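Local structure of DUF7790 domain-containing protein (Leptospira interrogans serogroup Icterohaemorrhagiae serovar copenhageni, 6ULO) at residues Lys184-Glu188 against Gly189-Pro193; Asn209-Lys212 against Lys213-Arg216; Phe223-Ala226 against Glu227-Ala231; Leu290-Lys294 against Pro295-Ser299. The protein is of unknown function, but its domain has a Rossmann-like fold, and the full-length protein probably carries a transmembrane helix. All coordinates share one frame; numbering follows the deposited sequence. Where two conformers were deposited one is given.

Contacts 1, 2 and 4 each lie where a helix ends, and in each a glycine with positive phi turns the chain. Contacts 1 and 2 complete Schellman motifs, at the ends of helices 176-187 and 203-214. Contact 1 is the buried one: a salt bridge and apolar groups sit where helix 176-187 gives way to the edge strand 191-195. Contact 2 is partly buried, with leucine and isoleucine turned inward and lysines outward. Contact 3, also partly buried, follows strand 218-222 and depends on polar side chains and water. Contact 4 is a surface turn shaped by proline and glycine. Contacts 3 and 4 touch through Phe230 and Ala231 against Arg298.

Contact 1 (Lys184-Glu188 against Gly189-Pro193); sequences KLAIE and GKILP
The flat carboxylate of Glu188 receives Lys190 on one face: NZ reaches OE1 at 2.8 Å in a salt bridge that comes from 51° above the carboxylate plane. The two residues flank Gly189, the turning point of a Schellman motif that closes helix 176-187 and sends the chain into edge strand 191-195 of the Rossmann-like sheet. Two backbone bonds define the motif. Lys190 N donates to Leu185 O at 2.9 Å, and Gly189 N donates to Ala186 O from well above that carbonyl's plane. Gly189 has a phi of 77°, a positive value that glycine, lacking a side chain, takes readily.

Lys190 is extended beyond CG, and its methylenes do apolar work before the ammonium is reached. CD lies 3.7 Å from Leu185 CD2, the two side chains crossing at about a right angle, and the same methylene chain crosses Glu188 at a slant, close to its CB. The ammonium has a second acid partner in Glu20, which suits a largely buried lysine.

On the inner side Ile191 reaches back to the helix. Its CG1 is anti to its own carbonyl carbon (chi1 -49°) and rests 3.8 Å from Leu185 CB, while CD1 meets Ala186 CB at 3.9 Å. The small alanine lets the isoleucine come close to the helix backbone, and helix 94-109 covers both residues. Water 1 joins helix to strand by donating to Ala186 O at 2.9 Å and accepting from Ile191 N at 3.0 Å.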
# COMPACT_ATOMS: atom_id res chain seq x y z
N LYS A 184 -1.25 15.95 -4.56
CA LYS A 184 -0.43 16.88 -3.79
C LYS A 184 0.77 16.16 -3.19
O LYS A 184 1.92 16.62 -3.32
CB LYS A 184 -1.27 17.53 -2.70
CG LYS A 184 -0.46 18.53 -1.88
CD LYS A 184 -1.27 19.10 -0.75
CE LYS A 184 -0.54 20.15 0.03
NZ LYS A 184 -1.14 20.29 1.38
N LEU A 185 0.55 14.99 -2.57
CA LEU A 185 1.67 14.19 -2.07
C LEU A 185 2.64 13.84 -3.19
O LEU A 185 3.86 13.88 -3.00
CB LEU A 185 1.17 12.93 -1.39
CG LEU A 185 0.29 13.12 -0.16
CD1 LEU A 185 -0.09 11.73 0.43
CD2 LEU A 185 0.99 13.99 0.91
N ALA A 186 2.11 13.46 -4.37
CA ALA A 186 2.99 13.07 -5.47
C ALA A 186 3.88 14.23 -5.88
O ALA A 186 5.08 14.06 -6.05
CB ALA A 186 2.18 12.56 -6.66
N ILE A 187 3.28 15.42 -6.05
CA ILE A 187 4.02 16.61 -6.44
C ILE A 187 5.11 16.93 -5.42
O ILE A 187 6.20 17.38 -5.79
CB ILE A 187 3.04 17.78 -6.64
CG1 ILE A 187 2.26 17.57 -7.91
CG2 ILE A 187 3.80 19.13 -6.69
CD1 ILE A 187 1.10 18.56 -8.09
N GLU A 188 4.83 16.73 -4.14
CA GLU A 188 5.73 17.08 -3.06
C GLU A 188 6.81 16.04 -2.82
O GLU A 188 7.63 16.25 -1.93
CB GLU A 188 4.91 17.34 -1.79
CG GLU A 188 4.11 18.62 -1.93
CD GLU A 188 3.13 18.91 -0.81
OE1 GLU A 188 2.80 18.01 -0.01
OE2 GLU A 188 2.64 20.06 -0.78
N GLY A 189 6.84 14.95 -3.57
CA GLY A 189 7.84 13.93 -3.36
C GLY A 189 7.56 13.05 -2.17
O GLY A 189 8.45 12.35 -1.68
N LYS A 190 6.31 13.03 -1.70
CA LYS A 190 5.93 12.33 -0.49
C LYS A 190 5.39 10.95 -0.73
O LYS A 190 4.97 10.31 0.24
CB LYS A 190 4.93 13.17 0.30
CG LYS A 190 5.48 14.51 0.78
CD LYS A 190 4.40 15.33 1.45
CE LYS A 190 4.97 16.57 2.09
NZ LYS A 190 3.85 17.45 2.53
N ILE A 191 5.40 10.47 -1.97
CA ILE A 191 5.05 9.09 -2.29
C ILE A 191 6.34 8.46 -2.79
O ILE A 191 6.88 8.91 -3.82
CB ILE A 191 3.94 8.97 -3.34
CG1 ILE A 191 2.76 9.86 -2.99
CG2 ILE A 191 3.53 7.50 -3.45
CD1 ILE A 191 1.60 9.78 -4.00
N LEU A 192 6.83 7.46 -2.07
CA LEU A 192 8.20 6.97 -2.24
C LEU A 192 8.17 5.48 -2.51
O LEU A 192 8.01 4.68 -1.56
CB LEU A 192 9.07 7.28 -1.02
CG LEU A 192 9.14 8.78 -0.70
CD1 LEU A 192 8.32 9.05 0.55
CD2 LEU A 192 10.57 9.21 -0.47
N PRO A 193 8.36 5.06 -3.75
CA PRO A 193 8.49 3.62 -4.03
C PRO A 193 9.88 3.15 -3.67
O PRO A 193 10.87 3.72 -4.13
CB PRO A 193 8.26 3.53 -5.54
CG PRO A 193 8.04 4.90 -6.04
CD PRO A 193 8.43 5.87 -4.98
O HOH W 1 6.01 11.66 -4.67

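Contact 2 (Asn209-Lys212 against Lys213-Arg216); sequences NTLK and KIGR
Ile214 lays its CD1 methyl against CD2 of Leu211 at 4.1 Å, one turn earlier on helix 203-214, and just beyond this pair the helix ends in a Schellman motif. The isoleucine holds CG1 between its backbone N and carbonyl carbon (chi1 66°). This swings CG1 back over the last turn, 3.5 Å from Leu211 O, and directs CD1 toward the leucine. Both residues also meet helix 18-28, Leu211 at Leu27 and Ile214 at Ile23, so branched apolar side chains suit this flank.

The ordinary helical pattern persists up to Ile214, whose N donates to Thr210 O at 3.1 Å, as Lys213 N does to Asn209 O. The chain then turns at Gly215, where phi is positive, a conformation that glycine adopts with little cost. Gly215 N donates to Lys212 O at 3.2 Å, from 73° above the carbonyl plane. Leu211 O takes the wider bond of the motif, from Arg216 N, and also a weak one from Ile214 N, so this carbonyl remains engaged although the helix has stopped.

The polar residues work on other sides of the helix. Asn209 and Lys212, one turn apart, both bind Asn242, the asparagine through OD1 and the lysine through NZ, while Thr210 OG1 binds Thr30 and Gly206 O. The Arg216 side chain touches Ile23 and Phe86 as the chain heads for strand 218-222. At the exit, the Arg216 N to Leu211 O bond is 3.0 Å long and fairly straight, with 166° at the hydrogen.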
# COMPACT_ATOMS: atom_id res chain seq x y z
N ASN A 209 13.94 3.15 11.47
CA ASN A 209 15.05 4.00 11.92
C ASN A 209 14.95 5.40 11.31
O ASN A 209 15.21 6.40 12.00
CB ASN A 209 16.38 3.37 11.57
CG ASN A 209 16.63 2.12 12.37
OD1 ASN A 209 16.08 1.93 13.45
ND2 ASN A 209 17.48 1.26 11.85
N THR A 210 14.57 5.49 10.04
CA THR A 210 14.41 6.79 9.40
C THR A 210 13.32 7.59 10.08
O THR A 210 13.50 8.78 10.39
CB THR A 210 14.07 6.57 7.93
OG1 THR A 210 15.21 6.03 7.24
CG2 THR A 210 13.61 7.89 7.28
N LEU A 211 12.17 6.97 10.34
CA LEU A 211 11.07 7.67 10.98
C LEU A 211 11.43 8.09 12.39
O LEU A 211 11.11 9.21 12.81
CB LEU A 211 9.82 6.79 10.98
CG LEU A 211 9.25 6.55 9.57
CD1 LEU A 211 7.92 5.79 9.64
CD2 LEU A 211 9.05 7.86 8.78
N LYS A 212 12.13 7.23 13.14
CA LYS A 212 12.62 7.62 14.47
C LYS A 212 13.52 8.85 14.39
O LYS A 212 13.42 9.78 15.21
CB LYS A 212 13.31 6.45 15.15
CG LYS A 212 12.28 5.46 15.69
CD LYS A 212 12.92 4.17 16.14
CE LYS A 212 11.92 3.29 16.86
NZ LYS A 212 12.49 2.00 17.31
N LYS A 213 14.40 8.89 13.39
CA LYS A 213 15.34 10.00 13.28
C LYS A 213 14.61 11.32 13.03
O LYS A 213 15.03 12.36 13.54
CB LYS A 213 16.37 9.72 12.18
CG LYS A 213 17.41 10.82 11.97
CD LYS A 213 18.17 11.14 13.27
CE LYS A 213 19.42 11.99 13.01
NZ LYS A 213 19.97 12.62 14.25
N ILE A 214 13.52 11.29 12.26
CA ILE A 214 12.80 12.53 11.97
C ILE A 214 11.64 12.77 12.92
O ILE A 214 10.89 13.73 12.72
CB ILE A 214 12.33 12.59 10.51
CG1 ILE A 214 11.28 11.51 10.21
CG2 ILE A 214 13.54 12.48 9.57
CD1 ILE A 214 10.63 11.62 8.82
N GLY A 215 11.45 11.93 13.93
CA GLY A 215 10.41 12.14 14.91
C GLY A 215 9.00 11.89 14.43
O GLY A 215 8.07 12.52 14.95
N ARG A 216 8.81 10.96 13.49
CA ARG A 216 7.48 10.66 12.99
C ARG A 216 7.12 9.20 13.26
O ARG A 216 7.94 8.40 13.75
CB ARG A 216 7.36 11.02 11.50
CG ARG A 216 7.41 12.50 11.36
CD ARG A 216 7.28 12.98 9.97
NE ARG A 216 7.45 14.43 9.98
CZ ARG A 216 6.45 15.30 10.03
NH1 ARG A 216 5.19 14.86 10.05
NH2 ARG A 216 6.69 16.61 10.03

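Contact 3 (Phe223-Ala226 against Glu227-Ala231); sequences FSNA and EEYFA
Glu228 runs extended across Asn225. Its CB lies 3.3 Å from Asn225 O, CG stays beside the same oxygen at 3.4 Å, and CD brings the carboxylate to the asparagine amide. At the tip OE1 accepts from Asn225 ND2 at 3.0 Å through its anti lone pair. The bond is nearly straight (169°) and lies in the amide plane, though amide and carboxylate are turned 58° apart. OE1 is gripped a second time by Ser256. Asn225 O in turn accepts from Glu228 N at 2.9 Å, so backbone and side chain pair the same two residues.

The asparagine's ND2 also reaches water 3, which is bonded to Tyr229 OH and lies in the tyrosine ring plane, as Ala226 O does at another part of that ring's edge. Glu227 has different partners: its OE1 rests 3.4 Å from Phe223 CD2 and is held by water 2 and by a salt bridge to Arg253, while OE2 binds Tyr232. Water 2 also joins Ser224 O to Glu227 N. Ala226 N donates to Phe223 O, closing a type II' beta turn, and Ala226 also begins a 3-10 segment, in the loop after parallel strand 218-222 of the Rossmann-like sheet.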
# COMPACT_ATOMS: atom_id res chain seq x y z
N PHE A 223 -0.34 -4.94 4.45
CA PHE A 223 0.31 -6.16 4.02
C PHE A 223 -0.41 -6.89 2.91
O PHE A 223 0.06 -7.95 2.50
CB PHE A 223 0.47 -7.14 5.18
CG PHE A 223 1.34 -6.63 6.30
CD1 PHE A 223 2.63 -6.14 6.06
CD2 PHE A 223 0.88 -6.64 7.62
CE1 PHE A 223 3.44 -5.71 7.12
CE2 PHE A 223 1.69 -6.21 8.68
CZ PHE A 223 2.96 -5.76 8.42
N SER A 224 -1.59 -6.43 2.47
CA SER A 224 -2.42 -7.26 1.60
C SER A 224 -2.58 -8.62 2.25
O SER A 224 -2.69 -8.68 3.47
CB SER A 224 -1.85 -7.26 0.17
OG SER A 224 -2.70 -7.99 -0.71
N ASN A 225 -2.51 -9.70 1.48
CA ASN A 225 -2.50 -11.04 2.07
C ASN A 225 -1.10 -11.63 2.06
O ASN A 225 -0.95 -12.87 2.10
CB ASN A 225 -3.52 -11.98 1.39
CG ASN A 225 -3.10 -12.40 0.01
OD1 ASN A 225 -2.58 -11.57 -0.77
ND2 ASN A 225 -3.36 -13.67 -0.35
N ALA A 226 -0.07 -10.78 2.04
CA ALA A 226 1.30 -11.29 1.96
C ALA A 226 1.64 -12.24 3.11
O ALA A 226 2.42 -13.18 2.91
CB ALA A 226 2.29 -10.13 1.94
N GLU A 227 1.05 -12.02 4.29
CA GLU A 227 1.37 -12.86 5.44
C GLU A 227 0.87 -14.28 5.25
O GLU A 227 1.32 -15.17 5.97
CB GLU A 227 0.79 -12.27 6.72
CG GLU A 227 1.35 -10.90 7.14
CD GLU A 227 0.41 -10.21 8.08
OE1 GLU A 227 -0.59 -9.67 7.58
OE2 GLU A 227 0.64 -10.23 9.31
N GLU A 228 -0.06 -14.52 4.32
CA GLU A 228 -0.48 -15.89 4.07
C GLU A 228 0.63 -16.75 3.50
O GLU A 228 0.47 -17.98 3.46
CB GLU A 228 -1.67 -15.88 3.11
CG GLU A 228 -2.89 -15.18 3.68
CD GLU A 228 -4.19 -15.65 3.05
OE1 GLU A 228 -4.43 -15.33 1.87
OE2 GLU A 228 -4.97 -16.34 3.74
N TYR A 229 1.75 -16.16 3.08
CA TYR A 229 2.84 -16.90 2.48
C TYR A 229 3.96 -17.27 3.45
O TYR A 229 4.93 -17.91 3.03
CB TYR A 229 3.43 -16.11 1.31
CG TYR A 229 2.49 -15.98 0.16
CD1 TYR A 229 2.59 -16.83 -0.93
CD2 TYR A 229 1.46 -15.03 0.17
CE1 TYR A 229 1.72 -16.73 -1.99
CE2 TYR A 229 0.57 -14.93 -0.89
CZ TYR A 229 0.71 -15.79 -1.97
OH TYR A 229 -0.15 -15.71 -3.04
N PHE A 230 3.85 -16.91 4.73
CA PHE A 230 4.97 -17.21 5.64
C PHE A 230 4.51 -17.27 7.09
O PHE A 230 3.59 -16.57 7.50
CB PHE A 230 6.12 -16.18 5.50
CG PHE A 230 5.70 -14.72 5.65
CD1 PHE A 230 5.57 -14.13 6.91
CD2 PHE A 230 5.48 -13.94 4.52
CE1 PHE A 230 5.23 -12.78 7.02
CE2 PHE A 230 5.15 -12.61 4.63
CZ PHE A 230 5.02 -12.03 5.88
N ALA A 231 5.21 -18.09 7.87
CA ALA A 231 5.21 -17.93 9.31
C ALA A 231 6.18 -16.81 9.65
O ALA A 231 7.21 -16.66 9.00
CB ALA A 231 5.62 -19.24 10.00
O HOH W 2 -1.10 -10.29 5.04
O HOH W 3 -2.65 -14.30 -3.13

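Contact 4 (Leu290-Lys294 against Pro295-Ser299); sequences LSSGK and PGLRS
Backbone bonding between Lys294 and Leu297 sets the shape of this stretch: Leu297 N donates to Lys294 O at 3.2 Å, from 42° above the carbonyl plane. The Leu297 backbone also bonds to that of Tyr232, in the loop before helix 234-241. A further, weak bond lies just upstream, where Lys294 N points at Ser292 OG over 3.4 Å; that hydroxyl has its stronger partner in Trp289 O of the preceding helical turn. The serine thus links the end of helix 283-291 to the chain that leaves it.

Lys294 to Leu297 form a type II beta turn, and the sequence fits it well. Pro295 takes the second position, where its ring fixes phi near the value needed, and Gly296 takes the third, where phi is positive. Another glycine, Gly293, has already turned the chain out of helix 283-291.

The van der Waals contacts centre on Leu297. It has CG anti to its backbone N (chi1 -173°), and CD1 comes 4.0 Å from Lys294 CD, the two side chains passing at a slant. Two approaches are to oxygen: Leu297 CB is 3.4 Å from Lys294 O, which its own N binds, and CD2 lies a looser 4.4 Å from Ser292 OG. Leucine suits the buried corner of an otherwise mostly exposed turn.

The charged end of Lys294 is anchored outside the turn. The side chain also touches Pro322 and bends at its last torsion (chi4 -81°), and NZ forms a salt bridge with Glu305 on helix 299-306, the helix whose N-cap position is held by Arg298.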
# COMPACT_ATOMS: atom_id res chain seq x y z
N LEU A 290 3.75 -10.59 17.82
CA LEU A 290 5.05 -10.94 17.24
C LEU A 290 6.11 -11.21 18.31
O LEU A 290 7.07 -11.93 18.03
CB LEU A 290 5.50 -9.82 16.31
CG LEU A 290 4.66 -9.62 15.04
CD1 LEU A 290 5.24 -8.44 14.31
CD2 LEU A 290 4.69 -10.89 14.22
N SER A 291 5.97 -10.61 19.49
CA SER A 291 6.96 -10.80 20.55
C SER A 291 6.70 -12.05 21.38
O SER A 291 7.55 -12.42 22.17
CB SER A 291 6.96 -9.58 21.49
OG SER A 291 5.75 -9.50 22.24
N SER A 292 5.53 -12.68 21.22
CA SER A 292 5.06 -13.75 22.10
C SER A 292 5.84 -15.06 21.96
O SER A 292 5.79 -15.88 22.88
CB SER A 292 3.58 -14.02 21.82
OG SER A 292 3.36 -14.68 20.56
N GLY A 293 6.54 -15.29 20.85
CA GLY A 293 7.25 -16.54 20.67
C GLY A 293 6.38 -17.74 20.37
O GLY A 293 6.84 -18.88 20.52
N LYS A 294 5.14 -17.54 19.95
CA LYS A 294 4.31 -18.69 19.60
C LYS A 294 4.93 -19.38 18.39
O LYS A 294 5.07 -18.75 17.34
CB LYS A 294 2.87 -18.27 19.29
CG LYS A 294 2.07 -17.85 20.52
CD LYS A 294 0.79 -17.13 20.14
CE LYS A 294 -0.10 -16.89 21.35
NZ LYS A 294 -0.91 -18.09 21.72
N PRO A 295 5.31 -20.65 18.48
CA PRO A 295 6.04 -21.27 17.36
C PRO A 295 5.17 -21.35 16.11
O PRO A 295 4.00 -21.77 16.17
CB PRO A 295 6.41 -22.66 17.89
CG PRO A 295 5.51 -22.87 19.05
CD PRO A 295 5.24 -21.53 19.65
N GLY A 296 5.73 -20.95 14.98
CA GLY A 296 4.98 -21.10 13.76
C GLY A 296 3.82 -20.14 13.61
O GLY A 296 3.00 -20.34 12.71
N LEU A 297 3.77 -19.08 14.42
CA LEU A 297 2.68 -18.10 14.33
C LEU A 297 2.57 -17.51 12.94
O LEU A 297 3.57 -17.16 12.30
CB LEU A 297 2.92 -16.97 15.33
CG LEU A 297 1.79 -15.94 15.47
CD1 LEU A 297 0.58 -16.63 16.13
CD2 LEU A 297 2.28 -14.73 16.27
N ARG A 298 1.33 -17.38 12.49
CA ARG A 298 0.96 -16.83 11.19
C ARG A 298 -0.25 -15.93 11.40
O ARG A 298 -0.94 -16.03 12.42
CB ARG A 298 0.53 -17.96 10.23
CG ARG A 298 1.67 -18.79 9.69
CD ARG A 298 1.18 -20.10 9.05
NE ARG A 298 2.27 -20.91 8.54
CZ ARG A 298 2.80 -20.80 7.32
NH1 ARG A 298 2.33 -19.92 6.45
NH2 ARG A 298 3.80 -21.60 6.96
N SER A 299 -0.53 -15.07 10.40
CA SER A 299 -1.68 -14.16 10.54
C SER A 299 -2.99 -14.91 10.82
O SER A 299 -3.83 -14.41 11.57
CB SER A 299 -1.82 -13.25 9.31
OG SER A 299 -2.06 -14.00 8.14